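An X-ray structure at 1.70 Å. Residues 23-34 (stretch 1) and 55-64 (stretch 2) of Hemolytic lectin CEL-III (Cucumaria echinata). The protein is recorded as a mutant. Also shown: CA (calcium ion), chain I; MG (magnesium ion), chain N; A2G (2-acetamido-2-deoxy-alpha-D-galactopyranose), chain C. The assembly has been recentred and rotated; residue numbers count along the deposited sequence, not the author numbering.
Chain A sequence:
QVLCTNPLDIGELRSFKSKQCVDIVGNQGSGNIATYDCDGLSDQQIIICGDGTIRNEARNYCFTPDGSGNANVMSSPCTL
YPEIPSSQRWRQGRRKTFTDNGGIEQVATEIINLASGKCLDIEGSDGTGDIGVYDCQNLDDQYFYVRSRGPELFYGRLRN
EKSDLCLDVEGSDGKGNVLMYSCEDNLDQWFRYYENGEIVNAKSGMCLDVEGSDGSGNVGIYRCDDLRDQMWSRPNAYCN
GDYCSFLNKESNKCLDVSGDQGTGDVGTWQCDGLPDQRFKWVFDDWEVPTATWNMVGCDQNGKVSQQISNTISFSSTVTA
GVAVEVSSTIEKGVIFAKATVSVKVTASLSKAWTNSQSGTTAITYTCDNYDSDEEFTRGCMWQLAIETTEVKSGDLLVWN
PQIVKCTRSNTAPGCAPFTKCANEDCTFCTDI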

# COMPACT_ATOMS: atom_id res chain seq x y z
N ASP A 23 -3.65 6.42 14.05
CA ASP A 23 -4.74 7.14 13.40
C ASP A 23 -4.65 8.64 13.67
O ASP A 23 -4.40 9.06 14.79
CB ASP A 23 -6.09 6.63 13.91
CG ASP A 23 -7.26 7.49 13.46
OD1 ASP A 23 -7.60 7.47 12.26
OD2 ASP A 23 -7.85 8.16 14.33
N ILE A 24 -4.87 9.43 12.62
CA ILE A 24 -5.04 10.87 12.75
C ILE A 24 -6.53 11.17 12.86
O ILE A 24 -7.35 10.64 12.07
CB ILE A 24 -4.43 11.63 11.54
CG1 ILE A 24 -2.93 11.31 11.41
CG2 ILE A 24 -4.60 13.16 11.71
CD1 ILE A 24 -2.35 11.58 10.02
N VAL A 25 -6.91 11.98 13.84
CA VAL A 25 -8.33 12.28 14.05
C VAL A 25 -8.98 12.77 12.74
O VAL A 25 -8.35 13.50 11.96
CB VAL A 25 -8.59 13.32 15.19
CG1 VAL A 25 -7.33 13.66 15.92
CG2 VAL A 25 -9.21 14.59 14.65
N GLY A 26 -10.22 12.36 12.51
CA GLY A 26 -10.93 12.74 11.29
C GLY A 26 -10.35 12.04 10.08
O GLY A 26 -9.80 10.94 10.18
N ASN A 27 -10.46 12.67 8.92
CA ASN A 27 -10.00 12.06 7.69
C ASN A 27 -9.21 13.02 6.78
O ASN A 27 -8.97 12.71 5.60
CB ASN A 27 -11.19 11.45 6.94
CG ASN A 27 -12.11 12.50 6.33
OD1 ASN A 27 -12.03 13.68 6.64
ND2 ASN A 27 -12.98 12.06 5.44
N GLN A 28 -8.79 14.16 7.32
CA GLN A 28 -8.10 15.18 6.52
C GLN A 28 -6.58 15.14 6.64
O GLN A 28 -5.88 15.87 5.94
CB GLN A 28 -8.59 16.61 6.86
CG GLN A 28 -10.10 16.72 6.90
CD GLN A 28 -10.68 17.77 5.98
OE1 GLN A 28 -11.88 17.72 5.69
NE2 GLN A 28 -9.87 18.74 5.54
N GLY A 29 -6.06 14.29 7.52
CA GLY A 29 -4.62 14.13 7.63
C GLY A 29 -3.89 15.12 8.52
O GLY A 29 -2.67 15.21 8.46
N SER A 30 -4.63 15.81 9.38
CA SER A 30 -4.06 16.74 10.36
C SER A 30 -4.78 16.60 11.69
O SER A 30 -5.99 16.33 11.72
CB SER A 30 -4.22 18.17 9.86
OG SER A 30 -5.59 18.46 9.68
N GLY A 31 -4.05 16.77 12.78
CA GLY A 31 -4.65 16.70 14.11
C GLY A 31 -3.98 15.66 14.96
O GLY A 31 -2.96 15.10 14.58
N ASN A 32 -4.57 15.40 16.12
CA ASN A 32 -3.95 14.51 17.08
C ASN A 32 -3.83 13.11 16.50
O ASN A 32 -4.61 12.72 15.64
CB ASN A 32 -4.76 14.49 18.38
CG ASN A 32 -4.02 13.79 19.49
OD1 ASN A 32 -2.78 13.92 19.63
ND2 ASN A 32 -4.75 13.02 20.29
N ILE A 33 -2.84 12.38 16.99
CA ILE A 33 -2.58 10.99 16.63
C ILE A 33 -2.82 10.09 17.84
O ILE A 33 -2.37 10.37 18.96
CB ILE A 33 -1.14 10.84 16.06
CG1 ILE A 33 -1.04 11.57 14.72
CG2 ILE A 33 -0.81 9.36 15.84
CD1 ILE A 33 0.40 11.73 14.18
N ALA A 34 -3.57 9.00 17.61
CA ALA A 34 -3.88 8.03 18.66
C ALA A 34 -4.20 6.70 17.96
O ALA A 34 -4.18 6.62 16.74
CB ALA A 34 -5.08 8.50 19.49
N ARG A 55 4.79 10.89 7.11
CA ARG A 55 3.66 11.62 6.55
C ARG A 55 2.47 10.70 6.28
O ARG A 55 2.41 9.58 6.81
CB ARG A 55 4.11 12.38 5.30
CG ARG A 55 5.48 13.03 5.47
CD ARG A 55 5.81 13.97 4.31
NE ARG A 55 7.22 14.33 4.28
CZ ARG A 55 7.71 15.32 3.53
NH1 ARG A 55 6.89 16.05 2.78
NH2 ARG A 55 9.01 15.58 3.55
N ASN A 56 1.52 11.15 5.47
CA ASN A 56 0.30 10.37 5.22
C ASN A 56 -0.30 10.76 3.88
O ASN A 56 0.04 11.80 3.33
CB ASN A 56 -0.73 10.50 6.35
CG ASN A 56 -1.45 11.84 6.35
OD1 ASN A 56 -2.43 12.03 5.62
ND2 ASN A 56 -0.96 12.79 7.16
N GLU A 57 -1.19 9.92 3.35
CA GLU A 57 -1.66 10.12 1.99
C GLU A 57 -2.78 11.16 1.85
O GLU A 57 -3.08 11.60 0.73
CB GLU A 57 -2.09 8.80 1.36
CG GLU A 57 -0.91 7.90 0.99
CD GLU A 57 -0.14 8.38 -0.24
OE1 GLU A 57 -0.53 9.41 -0.88
OE2 GLU A 57 0.86 7.71 -0.58
N ALA A 58 -3.40 11.53 2.97
CA ALA A 58 -4.51 12.50 2.93
C ALA A 58 -3.97 13.92 2.85
O ALA A 58 -4.57 14.76 2.17
CB ALA A 58 -5.42 12.34 4.10
N ARG A 59 -2.86 14.17 3.52
CA ARG A 59 -2.27 15.51 3.58
C ARG A 59 -0.76 15.44 3.78
O ARG A 59 -0.27 14.59 4.51
CB ARG A 59 -2.91 16.33 4.71
CG ARG A 59 -2.48 17.79 4.75
CD ARG A 59 -3.51 18.68 5.45
NE ARG A 59 -3.26 20.08 5.09
CZ ARG A 59 -3.87 21.13 5.62
NH1 ARG A 59 -4.79 20.97 6.57
NH2 ARG A 59 -3.56 22.35 5.20
N ASN A 60 -0.02 16.36 3.15
CA ASN A 60 1.45 16.40 3.27
C ASN A 60 1.91 17.02 4.60
O ASN A 60 2.62 18.05 4.62
CB ASN A 60 2.07 17.13 2.06
CG ASN A 60 3.60 17.02 2.01
OD1 ASN A 60 4.19 15.98 2.36
ND2 ASN A 60 4.26 18.11 1.56
N TYR A 61 1.48 16.40 5.70
CA TYR A 61 1.83 16.80 7.06
C TYR A 61 2.69 15.71 7.70
O TYR A 61 2.72 14.57 7.21
CB TYR A 61 0.57 17.00 7.90
CG TYR A 61 -0.05 18.40 7.88
CD1 TYR A 61 -0.87 18.81 8.93
CD2 TYR A 61 0.19 19.29 6.83
CE1 TYR A 61 -1.45 20.08 8.94
CE2 TYR A 61 -0.39 20.57 6.83
CZ TYR A 61 -1.21 20.95 7.89
OH TYR A 61 -1.81 22.20 7.92
N CYS A 62 3.36 16.07 8.79
CA CYS A 62 4.38 15.25 9.42
C CYS A 62 4.01 14.88 10.87
O CYS A 62 3.47 15.70 11.61
CB CYS A 62 5.72 16.03 9.44
SG CYS A 62 6.66 16.14 7.88
N PHE A 63 4.30 13.65 11.27
CA PHE A 63 4.24 13.30 12.69
C PHE A 63 5.17 14.24 13.45
O PHE A 63 6.36 14.31 13.13
CB PHE A 63 4.71 11.86 12.92
CG PHE A 63 3.68 10.81 12.57
CD1 PHE A 63 3.68 9.61 13.26
CD2 PHE A 63 2.75 11.01 11.54
CE1 PHE A 63 2.75 8.60 12.95
CE2 PHE A 63 1.79 10.01 11.23
CZ PHE A 63 1.80 8.81 11.94
N THR A 64 4.65 14.92 14.47
CA THR A 64 5.41 15.96 15.15
C THR A 64 5.11 15.96 16.64
O THR A 64 3.94 15.98 17.02
CB THR A 64 5.04 17.35 14.57
OG1 THR A 64 5.17 17.33 13.13
CG2 THR A 64 5.92 18.45 15.18
CA CA I . -8.71 8.98 10.88
MG MG N . -1.48 12.18 20.14
O5 A2G C . -12.47 10.11 13.92
C1 A2G C . -13.31 9.91 12.77
O1 A2G C . -14.39 9.02 13.09
C2 A2G C . -12.51 9.33 11.61
N2 A2G C . -13.46 8.95 10.57
C3 A2G C . -11.76 8.07 12.06
O3 A2G C . -10.86 7.70 10.99
C4 A2G C . -10.99 8.29 13.37
O4 A2G C . -9.90 9.19 13.14
C5 A2G C . -11.87 8.92 14.46
C6 A2G C . -11.05 9.29 15.68
O6 A2G C . -11.91 9.60 16.79
C7 A2G C . -13.86 9.80 9.62
O7 A2G C . -13.46 10.96 9.57
C8 A2G C . -14.83 9.27 8.61
O HOH W 1 -8.63 7.16 9.12
O HOH W 2 -3.10 11.53 21.66

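The most unusual feature of this contact is that its polar centre is run by a single side chain, Asn56, which bonds with both ends of its amide. ND2 gives a hydrogen bond to the backbone carbonyl Gly29 O at 3.2 Å, the one hydrogen bond between the stretches. OD1 stays at home and accepts from Ala58 N at 2.9 Å and from Arg59 N at 3.0 Å, so the turn that follows Asn56 is pinned by the same amide that reaches across. An asparagine suits the place because its short chain, with chi1 at 75° (p), carries donor and acceptor on one rigid plane, and a buried amide needs partners for both.

Gly29 is the matching piece. Gly29 CA lies 4.9 Å from Arg59 CA, the closest CA pair in the register. A CB here would point toward stretch 2 and fall 2.8 Å from both Asn56 OD1 and Arg59 CB. The backbone angles, 85/17, call for glycine on their own account, since a CB would also be jammed against the preceding carbonyl. Fold and packing thus ask for the same residue.

Around this point the packing is modest and partly made of main chain. Gln28 points its CA-to-CB bond away and contributes backbone instead: Gln28 O lies 3.2 Å from Arg59 CB. The small methyl of Ala58 fits against the same loop, with its CB 3.9 Å from Asn27 O and 4.0 Å from Gly29 N. Ser30 turns toward stretch 2 and sets its CB 3.5 Å from Tyr61 CE1, a compact side chain beside a broad ring.

Farther along, the contact becomes apolar. Ile33, buried, places CD1 over one face of the Phe63 ring, 3.6 Å from the ring centroid and 11° off the normal, a well-aligned CH-pi contact. Its chi1 of -67° (m) and chi2 of 169° (t) extend the chain to bring that methyl over the ring. The CA-to-CB bond of Phe63 points sideways, yet the ring end comes nearer. Ile24 also points toward stretch 2, and its CD1 rests 3.4 Å from Asn56 ND2, so aliphatic surface closes against the amide.

Stretch 1 divides its work by direction. While Ile24 faces the partner, Asp23 points away and binds calcium through OD1 at 2.3 Å; Ile24 O joins it at 2.5 Å from the ion. Sugar atoms A2G O3 and A2G O4 complete part of that shell, as befits a lectin. In all, 402 Å² is buried, both sides summed.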